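Local coordinates for protein telomere length regulator taz1 (Schizosaccharomyces pombe, PDB 4ZMI) that binds double-stranded telomeric DNA and regulates telomere length and function, the part modelled here being its helical domain, at residues Phe153-Asn158 and Gln209-Phe214; Leu144-Val149 and Lys197-Asn202; Thr105-Leu110 and Ala220-Leu225; Phe73-Phe78 and His117-Ser122. One frame throughout, in Å; residues are numbered along the deposited sequence.

Interaction 1. Residues Phe153-Asn158 and Gln209-Phe214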
loop_
_atom_site.group_PDB
_atom_site.type_symbol
_atom_site.label_atom_id
_atom_site.label_comp_id
_atom_site.label_asym_id
_atom_site.label_seq_id
_atom_site.Cartn_x
_atom_site.Cartn_y
_atom_site.Cartn_z
ATOM N N PHE A 153 9.158 12.950 4.279
ATOM C CA PHE A 153 9.658 14.293 4.576
ATOM C C PHE A 153 10.969 14.296 5.304
ATOM O O PHE A 153 11.444 15.352 5.689
ATOM C CB PHE A 153 8.683 15.078 5.429
ATOM C CG PHE A 153 7.392 15.337 4.763
ATOM C CD1 PHE A 153 6.219 14.786 5.257
ATOM C CD2 PHE A 153 7.340 16.120 3.631
ATOM C CE1 PHE A 153 5.010 15.019 4.629
ATOM C CE2 PHE A 153 6.132 16.357 2.998
ATOM C CZ PHE A 153 4.965 15.802 3.499
ATOM N N GLY A 154 11.533 13.120 5.530
ATOM C CA GLY A 154 12.825 13.038 6.189
ATOM C C GLY A 154 13.929 12.937 5.152
ATOM O O GLY A 154 15.106 13.090 5.460
ATOM N N THR A 155 13.534 12.680 3.911
ATOM C CA THR A 155 14.474 12.522 2.820
ATOM C C THR A 155 14.509 13.828 2.040
ATOM O O THR A 155 13.518 14.204 1.407
ATOM C CB THR A 155 14.041 11.348 1.920
ATOM O OG1 THR A 155 13.987 10.147 2.707
ATOM C CG2 THR A 155 14.998 11.168 0.733
ATOM N N ASP A 156 15.643 14.525 2.088
ATOM C CA ASP A 156 15.672 15.922 1.664
ATOM C C ASP A 156 15.624 16.130 0.156
ATOM O O ASP A 156 15.429 17.248 -0.314
ATOM C CB ASP A 156 16.859 16.665 2.275
ATOM C CG ASP A 156 17.767 15.751 3.072
ATOM O OD1 ASP A 156 18.256 14.758 2.485
ATOM O OD2 ASP A 156 17.978 16.018 4.281
ATOM N N SER A 157 15.793 15.058 -0.601
ATOM C CA SER A 157 15.652 15.149 -2.043
ATOM C C SER A 157 14.182 15.021 -2.478
ATOM O O SER A 157 13.858 15.179 -3.661
ATOM C CB SER A 157 16.517 14.087 -2.725
ATOM O OG SER A 157 16.538 12.893 -1.961
ATOM N N ASN A 158 13.298 14.734 -1.525
ATOM C CA ASN A 158 11.860 14.666 -1.808
ATOM C C ASN A 158 11.199 16.037 -1.672
ATOM O O ASN A 158 11.312 16.684 -0.625
ATOM C CB ASN A 158 11.160 13.629 -0.913
ATOM C CG ASN A 158 11.469 12.192 -1.329
ATOM O OD1 ASN A 158 11.850 11.934 -2.465
ATOM N ND2 ASN A 158 11.312 11.255 -0.399
ATOM N N GLN A 209 13.104 14.112 13.619
ATOM C CA GLN A 209 12.694 13.189 12.573
ATOM C C GLN A 209 12.964 11.780 13.097
ATOM O O GLN A 209 13.804 11.040 12.575
ATOM C CB GLN A 209 13.456 13.475 11.272
ATOM C CG GLN A 209 12.640 13.279 9.983
ATOM C CD GLN A 209 11.661 14.419 9.684
ATOM O OE1 GLN A 209 10.472 14.188 9.460
ATOM N NE2 GLN A 209 12.167 15.648 9.660
ATOM N N LEU A 210 12.246 11.430 14.159
ATOM C CA LEU A 210 12.410 10.146 14.818
ATOM C C LEU A 210 11.961 9.026 13.919
ATOM O O LEU A 210 10.919 8.405 14.154
ATOM C CB LEU A 210 11.599 10.117 16.103
ATOM C CG LEU A 210 12.338 10.808 17.228
ATOM C CD1 LEU A 210 11.343 11.369 18.203
ATOM C CD2 LEU A 210 13.242 9.811 17.908
ATOM N N ARG A 211 12.741 8.783 12.873
ATOM C CA ARG A 211 12.386 7.773 11.882
ATOM C C ARG A 211 12.687 6.421 12.515
ATOM O O ARG A 211 13.615 6.314 13.325
ATOM C CB ARG A 211 13.214 8.000 10.616
ATOM C CG ARG A 211 13.178 6.881 9.606
ATOM C CD ARG A 211 14.545 6.711 8.961
ATOM N NE ARG A 211 14.597 7.269 7.617
ATOM C CZ ARG A 211 14.986 8.507 7.352
ATOM N NH1 ARG A 211 15.356 9.302 8.348
ATOM N NH2 ARG A 211 15.008 8.949 6.102
ATOM N N ALA A 212 11.891 5.400 12.207
ATOM C CA ALA A 212 12.220 4.064 12.702
ATOM C C ALA A 212 13.324 3.425 11.884
ATOM O O ALA A 212 13.593 3.839 10.760
ATOM C CB ALA A 212 11.018 3.180 12.747
ATOM N N SER A 213 13.980 2.431 12.470
ATOM C CA SER A 213 14.974 1.669 11.750
ATOM C C SER A 213 14.272 0.881 10.653
ATOM O O SER A 213 13.122 0.447 10.818
ATOM C CB SER A 213 15.653 0.693 12.686
ATOM O OG SER A 213 14.672 -0.112 13.306
ATOM N N PHE A 214 14.976 0.696 9.540
ATOM C CA PHE A 214 14.437 -0.035 8.406
ATOM C C PHE A 214 13.953 -1.449 8.747
ATOM O O PHE A 214 12.832 -1.805 8.401
ATOM C CB PHE A 214 15.407 -0.041 7.219
ATOM C CG PHE A 214 14.754 -0.448 5.925
ATOM C CD1 PHE A 214 13.810 0.369 5.334
ATOM C CD2 PHE A 214 15.058 -1.650 5.322
ATOM C CE1 PHE A 214 13.190 0.004 4.157
ATOM C CE2 PHE A 214 14.450 -2.015 4.140
ATOM C CZ PHE A 214 13.515 -1.185 3.557
#

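Interaction 2. Residues Leu144-Val149 and Lys197-Asn202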
loop_
_atom_site.group_PDB
_atom_site.type_symbol
_atom_site.label_atom_id
_atom_site.label_comp_id
_atom_site.label_asym_id
_atom_site.label_seq_id
_atom_site.Cartn_x
_atom_site.Cartn_y
_atom_site.Cartn_z
ATOM N N LEU A 144 1.455 3.195 10.915
ATOM C CA LEU A 144 2.228 2.997 9.708
ATOM C C LEU A 144 2.133 4.238 8.810
ATOM O O LEU A 144 3.090 4.610 8.145
ATOM C CB LEU A 144 1.738 1.751 8.998
ATOM C CG LEU A 144 2.676 1.247 7.909
ATOM C CD1 LEU A 144 3.997 0.829 8.499
ATOM C CD2 LEU A 144 2.042 0.086 7.145
ATOM N N PHE A 145 0.989 4.906 8.829
ATOM C CA PHE A 145 0.829 6.116 8.020
ATOM C C PHE A 145 1.761 7.224 8.489
ATOM O O PHE A 145 2.390 7.898 7.677
ATOM C CB PHE A 145 -0.626 6.608 7.977
ATOM C CG PHE A 145 -0.834 7.776 7.049
ATOM C CD1 PHE A 145 -1.114 7.572 5.700
ATOM C CD2 PHE A 145 -0.712 9.075 7.506
ATOM C CE1 PHE A 145 -1.289 8.643 4.844
ATOM C CE2 PHE A 145 -0.872 10.148 6.651
ATOM C CZ PHE A 145 -1.166 9.936 5.323
ATOM N N GLU A 146 1.869 7.409 9.803
ATOM C CA GLU A 146 2.783 8.432 10.323
ATOM C C GLU A 146 4.230 8.137 9.991
ATOM O O GLU A 146 4.985 9.049 9.700
ATOM C CB GLU A 146 2.626 8.639 11.825
ATOM C CG GLU A 146 3.116 9.992 12.305
ATOM C CD GLU A 146 4.513 9.953 12.884
ATOM O OE1 GLU A 146 5.095 8.847 12.988
ATOM O OE2 GLU A 146 5.028 11.036 13.243
ATOM N N GLU A 147 4.606 6.865 10.010
ATOM C CA GLU A 147 5.947 6.467 9.589
ATOM C C GLU A 147 6.254 6.791 8.119
ATOM O O GLU A 147 7.328 7.324 7.809
ATOM C CB GLU A 147 6.185 4.983 9.851
ATOM C CG GLU A 147 7.612 4.565 9.555
ATOM C CD GLU A 147 8.616 5.118 10.575
ATOM O OE1 GLU A 147 8.206 5.370 11.725
ATOM O OE2 GLU A 147 9.809 5.292 10.227
ATOM N N LEU A 148 5.317 6.471 7.220
ATOM C CA LEU A 148 5.493 6.801 5.814
ATOM C C LEU A 148 5.650 8.304 5.692
ATOM O O LEU A 148 6.418 8.791 4.877
ATOM C CB LEU A 148 4.294 6.332 4.975
ATOM C CG LEU A 148 4.078 4.826 5.035
ATOM C CD1 LEU A 148 2.777 4.440 4.333
ATOM C CD2 LEU A 148 5.283 4.158 4.379
ATOM N N VAL A 149 4.935 9.051 6.527
ATOM C CA VAL A 149 5.052 10.509 6.481
ATOM C C VAL A 149 6.470 10.950 6.867
ATOM O O VAL A 149 7.067 11.793 6.177
ATOM C CB VAL A 149 3.968 11.212 7.320
ATOM C CG1 VAL A 149 4.185 12.712 7.342
ATOM C CG2 VAL A 149 2.601 10.896 6.734
ATOM N N LYS A 197 -4.082 15.330 7.731
ATOM C CA LYS A 197 -3.586 16.652 7.339
ATOM C C LYS A 197 -2.769 17.258 8.470
ATOM O O LYS A 197 -1.765 17.927 8.240
ATOM C CB LYS A 197 -4.743 17.586 6.987
ATOM C CG LYS A 197 -5.379 17.341 5.624
ATOM C CD LYS A 197 -6.474 18.377 5.345
ATOM C CE LYS A 197 -7.881 17.864 5.679
ATOM N NZ LYS A 197 -8.926 18.950 5.653
ATOM N N SER A 198 -3.224 17.022 9.696
ATOM C CA SER A 198 -2.495 17.454 10.878
ATOM C C SER A 198 -1.149 16.766 10.971
ATOM O O SER A 198 -0.124 17.424 11.145
ATOM C CB SER A 198 -3.285 17.149 12.148
ATOM O OG SER A 198 -4.208 18.180 12.429
ATOM N N THR A 199 -1.165 15.439 10.881
ATOM C CA THR A 199 0.039 14.658 11.065
ATOM C C THR A 199 1.057 15.146 10.061
ATOM O O THR A 199 2.221 15.361 10.388
ATOM C CB THR A 199 -0.211 13.164 10.769
ATOM O OG1 THR A 199 -1.173 12.621 11.686
ATOM C CG2 THR A 199 1.099 12.371 10.840
ATOM N N ILE A 200 0.592 15.349 8.832
ATOM C CA ILE A 200 1.471 15.696 7.728
ATOM C C ILE A 200 2.042 17.091 7.954
ATOM O O ILE A 200 3.219 17.333 7.712
ATOM C CB ILE A 200 0.746 15.607 6.371
ATOM C CG1 ILE A 200 0.525 14.140 5.970
ATOM C CG2 ILE A 200 1.543 16.305 5.288
ATOM C CD1 ILE A 200 -0.630 13.949 4.990
ATOM N N GLY A 201 1.208 18.002 8.436
ATOM C CA GLY A 201 1.666 19.349 8.737
ATOM C C GLY A 201 2.730 19.406 9.821
ATOM O O GLY A 201 3.733 20.111 9.696
ATOM N N ASN A 202 2.523 18.643 10.885
ATOM C CA ASN A 202 3.439 18.666 12.017
ATOM C C ASN A 202 4.760 17.963 11.727
ATOM O O ASN A 202 5.822 18.422 12.136
ATOM C CB ASN A 202 2.765 18.067 13.254
ATOM C CG ASN A 202 1.514 18.834 13.659
ATOM O OD1 ASN A 202 1.397 20.033 13.387
ATOM N ND2 ASN A 202 0.572 18.146 14.307
#

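Interaction 3. Residues Thr105-Leu110 and Ala220-Leu225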
loop_
_atom_site.group_PDB
_atom_site.type_symbol
_atom_site.label_atom_id
_atom_site.label_comp_id
_atom_site.label_asym_id
_atom_site.label_seq_id
_atom_site.Cartn_x
_atom_site.Cartn_y
_atom_site.Cartn_z
ATOM N N THR A 105 2.544 -6.152 -3.964
ATOM C CA THR A 105 2.761 -4.780 -4.398
ATOM C C THR A 105 3.233 -3.923 -3.223
ATOM O O THR A 105 4.023 -3.005 -3.401
ATOM C CB THR A 105 1.524 -4.180 -5.088
ATOM O OG1 THR A 105 0.402 -4.200 -4.197
ATOM C CG2 THR A 105 1.189 -4.993 -6.333
ATOM N N GLY A 106 2.757 -4.238 -2.023
ATOM C CA GLY A 106 3.264 -3.599 -0.823
ATOM C C GLY A 106 4.732 -3.924 -0.535
ATOM O O GLY A 106 5.547 -3.009 -0.440
ATOM N N LEU A 107 5.056 -5.219 -0.424
ATOM C CA LEU A 107 6.395 -5.707 -0.042
ATOM C C LEU A 107 7.521 -5.136 -0.895
ATOM O O LEU A 107 8.502 -4.651 -0.366
ATOM C CB LEU A 107 6.456 -7.223 -0.169
ATOM C CG LEU A 107 6.757 -8.182 0.980
ATOM C CD1 LEU A 107 7.355 -9.476 0.378
ATOM C CD2 LEU A 107 7.654 -7.585 2.046
ATOM N N ILE A 108 7.385 -5.199 -2.215
ATOM C CA ILE A 108 8.463 -4.758 -3.107
ATOM C C ILE A 108 8.634 -3.245 -3.117
ATOM O O ILE A 108 9.641 -2.735 -3.620
ATOM C CB ILE A 108 8.240 -5.200 -4.577
ATOM C CG1 ILE A 108 7.082 -4.439 -5.221
ATOM C CG2 ILE A 108 7.988 -6.690 -4.684
ATOM C CD1 ILE A 108 6.869 -4.816 -6.658
ATOM N N ASP A 109 7.625 -2.532 -2.616
ATOM C CA ASP A 109 7.671 -1.078 -2.521
ATOM C C ASP A 109 8.644 -0.689 -1.406
ATOM O O ASP A 109 9.083 0.458 -1.333
ATOM C CB ASP A 109 6.264 -0.502 -2.260
ATOM C CG ASP A 109 6.192 1.012 -2.446
ATOM O OD1 ASP A 109 6.904 1.549 -3.314
ATOM O OD2 ASP A 109 5.408 1.668 -1.724
ATOM N N LEU A 110 9.001 -1.658 -0.568
ATOM C CA LEU A 110 10.045 -1.469 0.445
ATOM C C LEU A 110 11.400 -1.278 -0.202
ATOM O O LEU A 110 12.363 -0.902 0.466
ATOM C CB LEU A 110 10.121 -2.681 1.360
ATOM C CG LEU A 110 8.889 -2.875 2.228
ATOM C CD1 LEU A 110 8.888 -4.269 2.825
ATOM C CD2 LEU A 110 8.824 -1.780 3.302
ATOM N N ALA A 220 7.222 -4.031 10.574
ATOM C CA ALA A 220 5.891 -3.477 10.802
ATOM C C ALA A 220 5.055 -3.552 9.504
ATOM O O ALA A 220 3.846 -3.808 9.544
ATOM C CB ALA A 220 5.970 -2.047 11.346
ATOM N N VAL A 221 5.701 -3.374 8.357
ATOM C CA VAL A 221 4.979 -3.425 7.081
ATOM C C VAL A 221 4.448 -4.834 6.857
ATOM O O VAL A 221 3.250 -5.033 6.658
ATOM C CB VAL A 221 5.872 -2.988 5.893
ATOM C CG1 VAL A 221 5.198 -3.304 4.567
ATOM C CG2 VAL A 221 6.152 -1.512 5.979
ATOM N N ILE A 222 5.351 -5.808 6.925
ATOM C CA ILE A 222 4.989 -7.209 6.770
ATOM C C ILE A 222 3.878 -7.578 7.723
ATOM O O ILE A 222 2.893 -8.186 7.328
ATOM C CB ILE A 222 6.190 -8.130 7.028
ATOM C CG1 ILE A 222 7.177 -8.030 5.864
ATOM C CG2 ILE A 222 5.723 -9.567 7.219
ATOM C CD1 ILE A 222 8.533 -8.591 6.160
ATOM N N HIS A 223 4.027 -7.185 8.977
ATOM C CA HIS A 223 2.990 -7.454 9.959
ATOM C C HIS A 223 1.657 -6.903 9.472
ATOM O O HIS A 223 0.654 -7.618 9.459
ATOM C CB HIS A 223 3.339 -6.834 11.313
ATOM C CG HIS A 223 2.536 -7.385 12.453
ATOM N ND1 HIS A 223 1.211 -7.062 12.658
ATOM C CD2 HIS A 223 2.876 -8.229 13.457
ATOM C CE1 HIS A 223 0.766 -7.689 13.735
ATOM N NE2 HIS A 223 1.758 -8.406 14.237
ATOM N N PHE A 224 1.664 -5.638 9.058
ATOM C CA PHE A 224 0.431 -4.948 8.678
ATOM C C PHE A 224 -0.241 -5.555 7.456
ATOM O O PHE A 224 -1.458 -5.695 7.427
ATOM C CB PHE A 224 0.688 -3.464 8.432
ATOM C CG PHE A 224 -0.512 -2.729 7.907
ATOM C CD1 PHE A 224 -1.520 -2.336 8.761
ATOM C CD2 PHE A 224 -0.627 -2.428 6.568
ATOM C CE1 PHE A 224 -2.613 -1.654 8.288
ATOM C CE2 PHE A 224 -1.723 -1.754 6.091
ATOM C CZ PHE A 224 -2.717 -1.367 6.950
ATOM N N LEU A 225 0.554 -5.912 6.451
ATOM C CA LEU A 225 0.026 -6.557 5.258
ATOM C C LEU A 225 -0.512 -7.947 5.590
ATOM O O LEU A 225 -1.297 -8.508 4.839
ATOM C CB LEU A 225 1.106 -6.675 4.172
ATOM C CG LEU A 225 1.831 -5.420 3.666
ATOM C CD1 LEU A 225 2.766 -5.748 2.503
ATOM C CD2 LEU A 225 0.851 -4.339 3.260
#

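Interaction 4. Residues Phe73-Phe78 and His117-Ser122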
loop_
_atom_site.group_PDB
_atom_site.type_symbol
_atom_site.label_atom_id
_atom_site.label_comp_id
_atom_site.label_asym_id
_atom_site.label_seq_id
_atom_site.Cartn_x
_atom_site.Cartn_y
_atom_site.Cartn_z
ATOM N N PHE A 73 -2.626 2.989 -10.256
ATOM C CA PHE A 73 -2.130 3.436 -8.947
ATOM C C PHE A 73 -1.377 2.332 -8.211
ATOM O O PHE A 73 -1.272 2.337 -6.985
ATOM C CB PHE A 73 -3.254 4.092 -8.120
ATOM C CG PHE A 73 -3.698 5.380 -8.708
ATOM C CD1 PHE A 73 -4.661 5.404 -9.705
ATOM C CD2 PHE A 73 -3.090 6.553 -8.352
ATOM C CE1 PHE A 73 -5.025 6.584 -10.302
ATOM C CE2 PHE A 73 -3.463 7.742 -8.939
ATOM C CZ PHE A 73 -4.432 7.759 -9.913
ATOM N N ARG A 74 -0.918 1.358 -8.998
ATOM C CA ARG A 74 0.159 0.440 -8.618
ATOM C C ARG A 74 -0.277 -0.744 -7.790
ATOM O O ARG A 74 0.525 -1.643 -7.521
ATOM C CB ARG A 74 1.280 1.190 -7.889
ATOM C CG ARG A 74 1.864 2.316 -8.708
ATOM C CD ARG A 74 2.398 3.458 -7.844
ATOM N NE ARG A 74 3.828 3.587 -8.046
ATOM C CZ ARG A 74 4.729 3.105 -7.207
ATOM N NH1 ARG A 74 4.316 2.505 -6.101
ATOM N NH2 ARG A 74 6.025 3.238 -7.463
ATOM N N THR A 75 -1.536 -0.747 -7.377
ATOM C CA THR A 75 -2.004 -1.788 -6.479
ATOM C C THR A 75 -3.532 -1.823 -6.528
ATOM O O THR A 75 -4.159 -1.129 -7.328
ATOM C CB THR A 75 -1.535 -1.500 -5.041
ATOM O OG1 THR A 75 -1.951 -2.557 -4.177
ATOM C CG2 THR A 75 -2.175 -0.231 -4.568
ATOM N N ILE A 76 -4.113 -2.640 -5.667
ATOM C CA ILE A 76 -5.540 -2.887 -5.668
ATOM C C ILE A 76 -6.236 -2.039 -4.625
ATOM O O ILE A 76 -5.754 -1.917 -3.502
ATOM C CB ILE A 76 -5.816 -4.333 -5.280
ATOM C CG1 ILE A 76 -5.164 -5.287 -6.280
ATOM C CG2 ILE A 76 -7.315 -4.559 -5.157
ATOM C CD1 ILE A 76 -5.691 -5.135 -7.685
ATOM N N PHE A 77 -7.387 -1.480 -4.976
ATOM C CA PHE A 77 -8.117 -0.635 -4.051
ATOM C C PHE A 77 -9.445 -1.200 -3.634
ATOM O O PHE A 77 -10.431 -1.137 -4.382
ATOM C CB PHE A 77 -8.264 0.755 -4.638
ATOM C CG PHE A 77 -6.970 1.474 -4.710
ATOM C CD1 PHE A 77 -6.142 1.313 -5.800
ATOM C CD2 PHE A 77 -6.537 2.245 -3.634
ATOM C CE1 PHE A 77 -4.925 1.959 -5.857
ATOM C CE2 PHE A 77 -5.330 2.899 -3.666
ATOM C CZ PHE A 77 -4.501 2.754 -4.783
ATOM N N PHE A 78 -9.468 -1.730 -2.415
ATOM C CA PHE A 78 -10.665 -2.357 -1.894
ATOM C C PHE A 78 -11.778 -1.350 -1.657
ATOM O O PHE A 78 -12.961 -1.669 -1.825
ATOM C CB PHE A 78 -10.350 -3.198 -0.657
ATOM C CG PHE A 78 -9.537 -4.425 -0.968
ATOM C CD1 PHE A 78 -8.174 -4.439 -0.764
ATOM C CD2 PHE A 78 -10.139 -5.551 -1.507
ATOM C CE1 PHE A 78 -7.425 -5.555 -1.074
ATOM C CE2 PHE A 78 -9.398 -6.667 -1.810
ATOM C CZ PHE A 78 -8.040 -6.674 -1.594
ATOM N N HIS A 117 7.602 5.495 -1.079
ATOM C CA HIS A 117 6.689 4.385 -0.838
ATOM C C HIS A 117 5.248 4.672 -1.280
ATOM O O HIS A 117 4.310 4.555 -0.494
ATOM C CB HIS A 117 6.751 3.970 0.623
ATOM C CG HIS A 117 8.149 3.752 1.123
ATOM N ND1 HIS A 117 8.961 2.745 0.635
ATOM C CD2 HIS A 117 8.879 4.410 2.051
ATOM C CE1 HIS A 117 10.132 2.797 1.256
ATOM N NE2 HIS A 117 10.109 3.796 2.115
ATOM N N LEU A 118 5.087 5.065 -2.538
ATOM C CA LEU A 118 3.759 5.371 -3.076
ATOM C C LEU A 118 2.809 4.210 -2.903
ATOM O O LEU A 118 1.648 4.423 -2.609
ATOM C CB LEU A 118 3.834 5.750 -4.554
ATOM C CG LEU A 118 4.734 6.939 -4.859
ATOM C CD1 LEU A 118 4.787 7.155 -6.365
ATOM C CD2 LEU A 118 4.205 8.157 -4.144
ATOM N N THR A 119 3.292 2.979 -3.065
ATOM C CA THR A 119 2.370 1.831 -3.040
ATOM C C THR A 119 1.922 1.505 -1.629
ATOM O O THR A 119 0.766 1.169 -1.394
ATOM C CB THR A 119 2.986 0.573 -3.637
ATOM O OG1 THR A 119 3.573 0.891 -4.896
ATOM C CG2 THR A 119 1.932 -0.496 -3.834
ATOM N N LEU A 120 2.845 1.595 -0.682
ATOM C CA LEU A 120 2.481 1.393 0.716
ATOM C C LEU A 120 1.528 2.518 1.134
ATOM O O LEU A 120 0.535 2.285 1.833
ATOM C CB LEU A 120 3.735 1.380 1.585
ATOM C CG LEU A 120 4.522 0.101 1.362
ATOM C CD1 LEU A 120 5.862 0.112 2.109
ATOM C CD2 LEU A 120 3.674 -1.064 1.802
ATOM N N ARG A 121 1.807 3.737 0.675
ATOM C CA ARG A 121 0.902 4.837 0.968
ATOM C C ARG A 121 -0.513 4.504 0.487
ATOM O O ARG A 121 -1.494 4.696 1.227
ATOM C CB ARG A 121 1.382 6.135 0.340
ATOM C CG ARG A 121 0.823 7.343 1.041
ATOM C CD ARG A 121 1.146 8.604 0.292
ATOM N NE ARG A 121 2.566 8.676 0.023
ATOM C CZ ARG A 121 3.121 9.608 -0.727
ATOM N NH1 ARG A 121 2.362 10.549 -1.259
ATOM N NH2 ARG A 121 4.427 9.595 -0.931
ATOM N N SER A 122 -0.610 3.974 -0.734
ATOM C CA SER A 122 -1.909 3.609 -1.298
ATOM C C SER A 122 -2.578 2.588 -0.416
ATOM O O SER A 122 -3.750 2.718 -0.106
ATOM C CB SER A 122 -1.734 3.017 -2.706
ATOM O OG SER A 122 -1.274 4.026 -3.564
HETATM O O HOH W 1 0.457 4.292 -5.613
#

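Interaction 1. Residues Phe153-Asn158 and Gln209-Phe214
Gln209 and Arg211 close on Gly154 and Thr155 through bends in their own chains. In Gln209 a chi2 of 77° folds CD round instead of letting it run straight on, and in Arg211 CG stands anti to the backbone N (chi1 168°) before the chain kinks at chi2 and chi3. Gln209 leans its CG on Gly154 CA, 3.8 Å away, and its amide lies near the last turn of helix 137-154, with NE2 4.0 Å from Phe153 O. No hydrogen bond spans the two segments, so the contact rests on van der Waals packing. A CB on Gly154 would come only about 3.2 Å from Gln209 CG, a tight approach that the bare glycine avoids. The setting is a helix end met by the connection leading into another helix in an all-helical domain: Thr155 to Asn158 form a type I beta turn, closed by Asn158 N to Thr155 O at 3.0 Å, while Leu210 centres an inverse gamma turn and Ser213 takes the N-cap position of helix 214-229. The Arg211 guanidinium meets Thr155 with its edge, NH2 lying 3.7 Å from Thr155 OG1, with Gly154 O at the same edge but farther off, 4.2 Å from NH2. That hydroxyl is engaged elsewhere, hydrogen-bonded to Asn115 ND2 and Arg151 O, which fixes its rotation. Asn158 ND2 likewise bonds Thr114 O. A cobalt ion lies about 7 Å from the Arg211 side chain, and the chain of Arg211 also rests on Ile150 and Glu147 of helix 137-154.

Interaction 2. Residues Leu144-Val149 and Lys197-Asn202
Val149 and Ile200 carry the close-packed half of this helix pair, their side chains crossing at about a right angle. Val149 CG2 sits 3.9 Å from Ile200 CG1, and the other methyl, CG1, lies against the same isoleucine at its CA and CG1. Farther out along Ile200, CD1 reaches the rim of the Phe145 ring, 4.1 Å from CZ and near the ring plane, so the aromatic edge and not its face takes the methyl. With CG anti to the backbone N (chi1 -175°), the Phe145 ring is carried out so that its CZ edge meets Ile200 CD1. An alanine in place of Ile200 would probably leave both Val149 CG2 and the Phe145 edge without their mate and open a gap between the helices. The other half is more open to solvent, Glu146 and Thr199 both being partly exposed. Here the two meet through carbon alone, Glu146 CG lying 3.4 Å from Thr199 CG2, a close approach, while the Thr199 hydroxyl turns to its own helix and bonds Phe195 O. The Glu146 side chain comes within about 4 Å of a bound cobalt ion. The two segment axes approach to 10.0 Å and run roughly the same way, with a signed crossing angle of -33°. Around this pair, Phe145 also packs on Val124 and Leu125 of helix 118-130 and, with Ile200, on Phe166 of helix 163-168, while Leu144 and Leu148 turn to Phe217 of helix 214-229, which places helix 137-154 between helix 192-203 and helices 118-130 and 214-229.

Interaction 3. Residues Thr105-Leu110 and Ala220-Leu225
Leu110 and Val221 reach toward each other tip to tip, and the leucine can be followed outward atom by atom. Its CB points toward helix 214-229; CG is anti to the carbonyl carbon (chi1 -67°), and the fork beyond it meets Val221. There CD1 stands 4.2 Å from Val221 CG1, the slacker of the two branches. CD2 comes closer, 3.8 Å from Val221 CG2, and also lies near Val221 CB and CG1, so that one methyl rests against the whole branched end of the valine. This is apolar packing between parts of the chain far apart in sequence: helix 214-229, late in the chain, lies against the C-terminal part of helix 95-107 and the residues that follow it in the interior of this all-helical domain. A second pair joins Leu107 CD2 to Ile222 CG1 at 3.9 Å, the chains crossing obliquely, and Leu107 further touches Val26, Val29 and Ser30 of helix 5-35. At the third point, the methyl CD1 of Leu225 faces backbone, 3.8 Å from Leu107 N and 4.0 Å from Gly106 CA. The approach depends on the absence of a side chain at Gly106, since a carbon there would clash with Leu225 CD1 at about 2.8 Å. Val221 also touches Leu120 and Leu144, and Phe224, on the same helix, meets Phe137 ring to ring with planes nearly parallel.

Interaction 4. Residues Phe73-Phe78 and His117-Ser122
Phe73 and Ser122 are joined by a water bridge, the polar part of the contact. One water donates to both, to Phe73 O at 2.9 Å and to Ser122 OG at 2.7 Å, and Ser122 OG has a second partner in the carbonyl of Cys170; together they hold the hydroxyl in place. The apolar part centres on the same serine. Phe77 CZ lies 3.5 Å from Ser122 CB, the ring also touching Asp126. An alanine at Phe77 would probably leave Ser122 CB without this cover and open a gap beside helix 118-130. Thr75 adds two carbon contacts, its CB to Thr119 CG2 and its CG2 to Ser122 CB, both 3.8 Å; its OG1, anti to the N (chi1 -178°), bonds Thr105 OG1, which leaves CG2 in the crowded position between backbone N and carbonyl carbon. Structurally, a loop between helices 52-68 and 78-83 is laid along the first turns of helix 118-130; His117 and Phe77 each occupy an N-cap position, and Asp126 OD2 accepts from Phe78 N. The charged part is Arg74, whose guanidinium takes Leu118 CB over one face, 3.6 Å above its plane. Its approach to Thr119 OG1 is too short to be trusted and is best treated as doubtful. Nearby, the magnesium ion held at Leu168, Leu171 and Tyr173 lies about 4 Å from the Phe73 side chain.

In the fold
Along the chain interaction 4 opens first, and its segments alternate with those of interaction 3, whose long loop encloses interactions 1 and 2; these last two also alternate and share helix 137-154. Interactions 3 and 4 lie near the middle of the chain, their centres 11 Å apart, and are joined where Asp109 bonds Leu120 N. Interactions 1 and 2, 12 Å apart, sit toward one side and meet through Ala212 N and Glu147 OE2. Interactions 1 and 4 are the most distant pair, 20 Å between centres. Leu144 against Phe224 links interactions 2 and 3, and Leu148 against Arg121 links 2 and 4, so sequence-distant helices are knitted into one compact helical domain.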